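Local coordinates for p-nitrophenyl phosphatase (Pho2) (Archaeoglobus fulgidus, PDB 3QGM), which is probably a phosphatase of the haloacid dehalogenase (HAD) superfamily and binds divalent metal ions such as calcium, at residues A[185-189]-A[215-220]; A[204-209]-A[224-228]; A[33-37]-A[64-68]. One frame throughout, in Å; residues are numbered along the deposited sequence.

In the fold
Contact 3 closes first along the chain (33-37 with 64-68). Contacts 1 and 2 follow, their segments alternating: 185-189, 204-209, 215-220, 224-228. These two interlock, with centres about 13 Å apart, because strand 207-211, helix 214-224 and strand 227-231 form one beta-alpha-beta unit. Contact 3 touches neither, its nearest atoms about 8 Å from contact 2 and about 13 Å from contact 1. It joins helix 27-38 to the loop after helix 54-63, in connections to strands 42-47 and 73-75, across strand 10-14 from contact 2's strands in the six-stranded parallel sheet. Contact 2 joins neighbouring strands and the end of helix 214-224. Contact 1 borders the metal site: Asp-217's side chain touches Asp-14, about 4 Å from the calcium.

Contact 1: residues A[185-189]-A[215-220]; sequences VGKPS and DVDVAA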
loop_
_atom_site.group_PDB
_atom_site.type_symbol
_atom_site.label_atom_id
_atom_site.label_comp_id
_atom_site.label_asym_id
_atom_site.label_seq_id
_atom_site.Cartn_x
_atom_site.Cartn_y
_atom_site.Cartn_z
ATOM N N VAL A 185 -4.610 -15.625 7.684
ATOM C CA VAL A 185 -5.453 -16.830 7.764
ATOM C C VAL A 185 -5.387 -17.654 6.478
ATOM O O VAL A 185 -5.134 -18.877 6.536
ATOM C CB VAL A 185 -6.881 -16.449 8.146
ATOM C CG1 VAL A 185 -7.816 -17.690 8.246
ATOM C CG2 VAL A 185 -6.825 -15.684 9.464
ATOM N N GLY A 186 -5.554 -16.993 5.327
ATOM C CA GLY A 186 -5.794 -17.680 4.052
ATOM C C GLY A 186 -4.567 -18.390 3.503
ATOM O O GLY A 186 -3.456 -18.187 3.993
ATOM N N LYS A 187 -4.762 -19.178 2.453
ATOM C CA LYS A 187 -3.658 -19.807 1.743
ATOM C C LYS A 187 -2.629 -18.798 1.231
ATOM O O LYS A 187 -3.015 -17.785 0.640
ATOM C CB LYS A 187 -4.177 -20.635 0.563
ATOM C CG LYS A 187 -5.127 -21.838 0.985
ATOM C CD LYS A 187 -5.710 -22.515 -0.252
ATOM C CE LYS A 187 -6.741 -21.666 -0.964
ATOM N NZ LYS A 187 -7.222 -22.354 -2.189
ATOM N N PRO A 188 -1.319 -19.114 1.377
ATOM C CA PRO A 188 -0.790 -20.431 1.836
ATOM C C PRO A 188 -0.578 -20.610 3.343
ATOM O O PRO A 188 0.022 -21.617 3.781
ATOM C CB PRO A 188 0.541 -20.538 1.089
ATOM C CG PRO A 188 1.014 -19.110 1.007
ATOM C CD PRO A 188 -0.263 -18.296 0.760
ATOM N N SER A 189 -1.096 -19.685 4.145
ATOM C CA SER A 189 -0.951 -19.826 5.577
ATOM C C SER A 189 -1.396 -21.202 6.118
ATOM O O SER A 189 -2.346 -21.813 5.610
ATOM C CB SER A 189 -1.706 -18.764 6.298
ATOM O OG SER A 189 -1.498 -18.917 7.666
ATOM N N ASP A 215 1.822 -20.880 -6.256
ATOM C CA ASP A 215 2.158 -20.031 -5.105
ATOM C C ASP A 215 1.075 -19.905 -4.062
ATOM O O ASP A 215 1.300 -19.315 -3.034
ATOM C CB ASP A 215 2.500 -18.618 -5.569
ATOM C CG ASP A 215 1.340 -17.923 -6.232
ATOM O OD1 ASP A 215 1.202 -16.720 -6.019
ATOM O OD2 ASP A 215 0.599 -18.571 -6.983
ATOM N N VAL A 216 -0.114 -20.431 -4.324
ATOM C CA VAL A 216 -1.146 -20.418 -3.314
ATOM C C VAL A 216 -1.417 -21.848 -2.848
ATOM O O VAL A 216 -1.196 -22.214 -1.684
ATOM C CB VAL A 216 -2.404 -19.722 -3.888
ATOM C CG1 VAL A 216 -3.580 -19.812 -2.937
ATOM C CG2 VAL A 216 -2.047 -18.209 -4.240
ATOM N N ASP A 217 -1.890 -22.650 -3.780
ATOM C CA ASP A 217 -2.393 -23.979 -3.456
ATOM C C ASP A 217 -1.264 -24.980 -3.226
ATOM O O ASP A 217 -1.298 -25.721 -2.252
ATOM C CB ASP A 217 -3.306 -24.441 -4.570
ATOM C CG ASP A 217 -4.440 -23.465 -4.772
ATOM O OD1 ASP A 217 -5.241 -23.391 -3.816
ATOM O OD2 ASP A 217 -4.452 -22.723 -5.807
ATOM N N VAL A 218 -0.279 -24.984 -4.109
ATOM C CA VAL A 218 0.881 -25.877 -3.902
ATOM C C VAL A 218 1.683 -25.463 -2.685
ATOM O O VAL A 218 2.071 -26.329 -1.898
ATOM C CB VAL A 218 1.750 -26.035 -5.131
ATOM C CG1 VAL A 218 2.890 -27.012 -4.832
ATOM C CG2 VAL A 218 0.891 -26.555 -6.259
ATOM N N ALA A 219 1.856 -24.159 -2.461
ATOM C CA ALA A 219 2.590 -23.699 -1.260
ATOM C C ALA A 219 1.856 -24.130 -0.004
ATOM O O ALA A 219 2.472 -24.514 1.009
ATOM C CB ALA A 219 2.773 -22.164 -1.249
ATOM N N ALA A 220 0.535 -24.051 -0.063
ATOM C CA ALA A 220 -0.293 -24.384 1.074
ATOM C C ALA A 220 -0.081 -25.876 1.457
ATOM O O ALA A 220 0.098 -26.205 2.633
ATOM C CB ALA A 220 -1.769 -24.071 0.772
#
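The one polar link between these segments is a salt bridge: Lys-187 NZ donates to Asp-217 OD1 at 2.8 Å. The CA-to-CB bond of Asp-217 points away from the loop, but chi1 of -62° in Lys-187 and -58° in Asp-217 (both m) bring the charged ends together. The second carboxylate oxygen, OD2, accepts from the backbone N of Gln-213 and, weakly, of Asp-212; Lys-187 NZ has a further weak bond to Val-46 O. The pair is consistent with the motif III lysine and the last aspartate of motif IV of HAD enzymes; both touch Asp-14, and the Asp-217 side chain lies about 4 Å from the bound calcium. Backbone groups are satisfied too: Lys-187 N donates to Asn-48 OD1 and Ser-189 N to Gly-186 O at 2.8 Å. Ser-189 is the N-cap of helix 190-200, its OG bonded to Val-191 N and Val-184 O. Pro-188, after a cis peptide bond, turns its ring onto the helix, with its CB 3.6 Å from Ala-219 CB and 4.2 Å from Ala-220 CB.

Contact 2: residues A[204-209]-A[224-228]; sequences AKDVAV and IGAET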
loop_
_atom_site.group_PDB
_atom_site.type_symbol
_atom_site.label_atom_id
_atom_site.label_comp_id
_atom_site.label_asym_id
_atom_site.label_seq_id
_atom_site.Cartn_x
_atom_site.Cartn_y
_atom_site.Cartn_z
ATOM N N ALA A 204 -2.244 -34.996 7.455
ATOM C CA ALA A 204 -1.830 -34.506 6.161
ATOM C C ALA A 204 -1.435 -35.642 5.244
ATOM O O ALA A 204 -1.631 -35.566 4.030
ATOM C CB ALA A 204 -0.659 -33.554 6.329
ATOM N N LYS A 205 -0.865 -36.702 5.817
ATOM C CA LYS A 205 -0.325 -37.801 5.021
ATOM C C LYS A 205 -1.431 -38.489 4.220
ATOM O O LYS A 205 -1.162 -39.118 3.201
ATOM C CB LYS A 205 0.411 -38.812 5.928
ATOM C CG LYS A 205 -0.551 -39.710 6.715
ATOM C CD LYS A 205 0.111 -40.598 7.763
ATOM C CE LYS A 205 -0.954 -41.433 8.488
ATOM N NZ LYS A 205 -0.356 -42.654 9.092
ATOM N N ASP A 206 -2.671 -38.363 4.689
ATOM C CA ASP A 206 -3.831 -38.935 4.024
ATOM C C ASP A 206 -4.641 -37.892 3.269
ATOM O O ASP A 206 -5.797 -38.142 2.926
ATOM C CB ASP A 206 -4.747 -39.596 5.052
ATOM C CG ASP A 206 -4.192 -40.867 5.584
ATOM O OD1 ASP A 206 -3.867 -41.760 4.768
ATOM O OD2 ASP A 206 -4.084 -40.971 6.821
ATOM N N VAL A 207 -4.053 -36.733 2.999
ATOM C CA VAL A 207 -4.774 -35.687 2.293
ATOM C C VAL A 207 -3.960 -35.156 1.094
ATOM O O VAL A 207 -2.716 -35.126 1.119
ATOM C CB VAL A 207 -5.165 -34.558 3.275
ATOM C CG1 VAL A 207 -5.851 -33.407 2.537
ATOM C CG2 VAL A 207 -6.080 -35.071 4.387
ATOM N N ALA A 208 -4.664 -34.807 0.014
ATOM C CA ALA A 208 -4.043 -34.067 -1.093
ATOM C C ALA A 208 -4.713 -32.703 -1.242
ATOM O O ALA A 208 -5.903 -32.567 -1.034
ATOM C CB ALA A 208 -4.086 -34.860 -2.418
ATOM N N VAL A 209 -3.924 -31.694 -1.584
ATOM C CA VAL A 209 -4.389 -30.312 -1.709
ATOM C C VAL A 209 -4.416 -30.000 -3.204
ATOM O O VAL A 209 -3.404 -30.152 -3.890
ATOM C CB VAL A 209 -3.449 -29.400 -0.919
ATOM C CG1 VAL A 209 -3.742 -27.842 -1.175
ATOM C CG2 VAL A 209 -3.538 -29.762 0.553
ATOM N N ILE A 224 1.804 -27.907 5.148
ATOM C CA ILE A 224 1.211 -28.873 6.092
ATOM C C ILE A 224 1.697 -30.316 5.820
ATOM O O ILE A 224 1.296 -31.253 6.508
ATOM C CB ILE A 224 -0.369 -28.789 6.198
ATOM C CG1 ILE A 224 -1.068 -28.664 4.856
ATOM C CG2 ILE A 224 -0.810 -27.552 6.973
ATOM C CD1 ILE A 224 -0.782 -29.673 3.931
ATOM N N GLY A 225 2.611 -30.474 4.870
ATOM C CA GLY A 225 3.149 -31.787 4.556
ATOM C C GLY A 225 2.148 -32.691 3.857
ATOM O O GLY A 225 2.199 -33.891 4.022
ATOM N N ALA A 226 1.237 -32.100 3.073
ATOM C CA ALA A 226 0.299 -32.867 2.253
ATOM C C ALA A 226 0.728 -32.836 0.797
ATOM O O ALA A 226 1.188 -31.797 0.294
ATOM C CB ALA A 226 -1.103 -32.273 2.380
ATOM N N GLU A 227 0.481 -33.940 0.096
ATOM C CA GLU A 227 0.776 -34.034 -1.333
ATOM C C GLU A 227 -0.074 -33.026 -2.067
ATOM O O GLU A 227 -1.182 -32.731 -1.643
ATOM C CB GLU A 227 0.462 -35.434 -1.889
ATOM C CG GLU A 227 1.363 -36.532 -1.370
ATOM C CD GLU A 227 1.202 -37.812 -2.183
ATOM O OE1 GLU A 227 0.367 -38.640 -1.797
ATOM O OE2 GLU A 227 1.866 -37.952 -3.231
ATOM N N THR A 228 0.453 -32.530 -3.172
ATOM C CA THR A 228 -0.131 -31.422 -3.881
ATOM C C THR A 228 -0.419 -31.833 -5.322
ATOM O O THR A 228 0.368 -32.577 -5.974
ATOM C CB THR A 228 0.839 -30.205 -3.905
ATOM O OG1 THR A 228 2.104 -30.642 -4.425
ATOM C CG2 THR A 228 1.023 -29.605 -2.486
HETATM O O HOH W 1 -0.375 -36.490 1.493
#
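Val-209 loses the most surface here (67 Å²), followed by Ala-204 (54 Å²) and Glu-227 (46 Å²). Val-209 supplies the direct backbone link: its N donates to Glu-227 O at 2.9 Å with an N-H...O angle of 160°, consistent with the parallel pairing of Val-209 with Thr-228 (CA-CA 4.9 Å), and a backbone bond between Val-209 and Val-229 continues it. Glu-227 O also receives a CA-H...O contact from Ala-208 CA at 3.2 Å, and Val-209 O one from Thr-228 CA at 3.5 Å. The Val-209 side chain lies on the face of the sheet that also carries Thr-228, its CG2 3.9 Å from Ala-226 CB and 4.4 Å from Ile-224 CD1, with Met-193 of helix 190-200 against it.

Ala-204, in the 3-10 turn leading into strand 207-211, meets the end of helix 214-224. Its CB lies only 3.0 Å from Ile-224 O and 4.2 Å from Ala-226 CB. Gly-225, with phi/psi of 71/31°, closes that helix in a Schellman motif. Strands 207-211 and 227-231 are adjacent and parallel, joined by helix 214-224 in a beta-alpha-beta crossover of the HAD core.

Val-207 O and Glu-227 N stand 3.6 Å apart, bridged by water 1, which lies 2.7 Å from Val-207 O and accepts from Glu-227 N at 3.0 Å. The chemistry implies a strand pair inside the sheet whose backbones start water-bridged and become directly bonded at Val-209, while Glu-227 pairs with Lys-8 on one face and Val-209 packs against apolar groups on the other.

Contact 3: residues A[33-37]-A[64-68]; sequences VKKLK and FGLEV
A regular helical segment, 33-37 (phi -59 to -64°, psi -35 to -48°, Lys-37 N to Val-33 O 3.0 Å), runs beside segment 64-68, a loop that leaves a helical turn at Phe-64 and Gly-65 and is extended from Leu-66 to Val-68. The closest CA pair is Lys-34 and Leu-66, 6.9 Å apart, and 249 Å² is buried in all. Val-33 (chi1 t) points toward the loop and sets its CG1 3.8 Å from Leu-66 CD1. Leu-66 (chi1 m, chi2 t) starts sideways, but its end swings inward, so the two side chains meet over Ile-19 and the sheet residue Phe-45 lies against Val-33. Lys-34 is nearly fully extended (m, then t throughout). Its aliphatic part covers the leucine, CG to Leu-66 CD2 3.8 Å, and CE reaches Gly-65 O at 3.5 Å.

Gly-65 (phi/psi 106/8°) ends helix 54-63 in a Schellman motif; at these angles a CB would clash with the preceding carbonyl oxygen. The contact thus joins two successive helical crossovers of the HAD Rossmann-like domain: helix 27-38, between strands 10-14 and 42-47, and the turn leaving helix 54-63 on the way to strand 73-75.

Lys-37, one turn on from Val-33, points toward the loop with chi angles m, t, m, t in the conformer given. Its NZ comes 3.8 Å from Leu-66 CA and 3.1 Å from Glu-67 N, but both nitrogens are donors, so no hydrogen bond forms. Glu-67 CB lies 3.8 Å from Lys-37 NZ, and the end of that side chain (chi1 -148°) leads away.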
loop_
_atom_site.group_PDB
_atom_site.type_symbol
_atom_site.label_atom_id
_atom_site.label_comp_id
_atom_site.label_asym_id
_atom_site.label_seq_id
_atom_site.Cartn_x
_atom_site.Cartn_y
_atom_site.Cartn_z
ATOM N N VAL A 33 -15.758 -33.613 -8.631
ATOM C CA VAL A 33 -16.217 -33.616 -7.243
ATOM C C VAL A 33 -17.216 -34.721 -7.063
ATOM O O VAL A 33 -17.146 -35.501 -6.117
ATOM C CB VAL A 33 -16.897 -32.292 -6.861
ATOM C CG1 VAL A 33 -17.691 -32.469 -5.513
ATOM C CG2 VAL A 33 -15.873 -31.197 -6.746
ATOM N N LYS A 34 -18.167 -34.787 -7.989
ATOM C CA LYS A 34 -19.200 -35.791 -7.896
ATOM C C LYS A 34 -18.614 -37.194 -7.901
ATOM O O LYS A 34 -18.999 -38.020 -7.070
ATOM C CB LYS A 34 -20.226 -35.602 -9.015
ATOM C CG LYS A 34 -21.044 -34.307 -8.887
ATOM C CD LYS A 34 -22.210 -34.339 -9.887
ATOM C CE LYS A 34 -22.929 -33.013 -9.996
ATOM N NZ LYS A 34 -23.901 -33.000 -11.140
ATOM N N LYS A 35 -17.668 -37.474 -8.801
ATOM C CA LYS A 35 -17.019 -38.788 -8.815
ATOM C C LYS A 35 -16.256 -39.072 -7.522
ATOM O O LYS A 35 -16.228 -40.233 -7.068
ATOM C CB LYS A 35 -16.093 -38.987 -10.033
ATOM C CG LYS A 35 -16.825 -39.275 -11.366
ATOM C CD LYS A 35 -17.283 -38.001 -12.112
ATOM C CE LYS A 35 -17.612 -38.235 -13.614
ATOM N NZ LYS A 35 -18.484 -37.123 -14.185
ATOM N N LEU A 36 -15.662 -38.029 -6.926
ATOM C CA LEU A 36 -14.970 -38.166 -5.632
ATOM C C LEU A 36 -15.885 -38.546 -4.448
ATOM O O LEU A 36 -15.489 -39.351 -3.618
ATOM C CB LEU A 36 -14.194 -36.885 -5.266
ATOM C CG LEU A 36 -12.787 -36.713 -5.859
ATOM C CD1 LEU A 36 -12.181 -35.380 -5.398
ATOM C CD2 LEU A 36 -11.875 -37.879 -5.488
ATOM N N LYS A 37 -17.059 -37.909 -4.354
ATOM C CA LYS A 37 -18.052 -38.197 -3.319
ATOM C C LYS A 37 -18.515 -39.645 -3.468
ATOM O O LYS A 37 -18.607 -40.414 -2.488
ATOM C CB LYS A 37 -19.264 -37.264 -3.457
ATOM C CG LYS A 37 -18.970 -35.780 -3.246
ATOM C CD LYS A 37 -20.232 -34.903 -3.399
ATOM C CE LYS A 37 -20.663 -34.752 -4.860
ATOM N NZ LYS A 37 -21.841 -33.943 -5.064
ATOM N N PHE A 64 -24.193 -25.291 -8.463
ATOM C CA PHE A 64 -23.453 -26.074 -9.470
ATOM C C PHE A 64 -23.913 -27.525 -9.535
ATOM O O PHE A 64 -23.503 -28.281 -10.402
ATOM C CB PHE A 64 -21.943 -26.064 -9.155
ATOM C CG PHE A 64 -21.290 -24.705 -9.255
ATOM C CD1 PHE A 64 -21.880 -23.670 -9.949
ATOM C CD2 PHE A 64 -20.065 -24.476 -8.662
ATOM C CE1 PHE A 64 -21.271 -22.451 -10.039
ATOM C CE2 PHE A 64 -19.452 -23.239 -8.753
ATOM C CZ PHE A 64 -20.064 -22.225 -9.418
ATOM N N GLY A 65 -24.719 -27.947 -8.571
ATOM C CA GLY A 65 -25.259 -29.290 -8.595
ATOM C C GLY A 65 -24.601 -30.204 -7.592
ATOM O O GLY A 65 -24.843 -31.412 -7.599
ATOM N N LEU A 66 -23.759 -29.645 -6.724
ATOM C CA LEU A 66 -23.014 -30.452 -5.779
ATOM C C LEU A 66 -23.816 -30.556 -4.483
ATOM O O LEU A 66 -24.513 -29.610 -4.084
ATOM C CB LEU A 66 -21.618 -29.843 -5.514
ATOM C CG LEU A 66 -20.774 -29.509 -6.758
ATOM C CD1 LEU A 66 -19.373 -29.141 -6.353
ATOM C CD2 LEU A 66 -20.731 -30.655 -7.726
ATOM N N GLU A 67 -23.680 -31.710 -3.848
ATOM C CA GLU A 67 -24.279 -31.996 -2.579
ATOM C C GLU A 67 -23.188 -31.691 -1.568
ATOM O O GLU A 67 -22.170 -32.366 -1.552
ATOM C CB GLU A 67 -24.673 -33.472 -2.511
ATOM C CG GLU A 67 -25.916 -33.773 -1.680
ATOM C CD GLU A 67 -26.980 -34.511 -2.512
ATOM O OE1 GLU A 67 -27.603 -33.854 -3.386
ATOM O OE2 GLU A 67 -27.177 -35.738 -2.313
ATOM N N VAL A 68 -23.409 -30.660 -0.754
ATOM C CA VAL A 68 -22.357 -30.071 0.088
ATOM C C VAL A 68 -23.022 -29.605 1.367
ATOM O O VAL A 68 -24.036 -28.922 1.330
ATOM C CB VAL A 68 -21.673 -28.827 -0.614
ATOM C CG1 VAL A 68 -20.506 -28.307 0.175
ATOM C CG2 VAL A 68 -21.223 -29.159 -2.034
#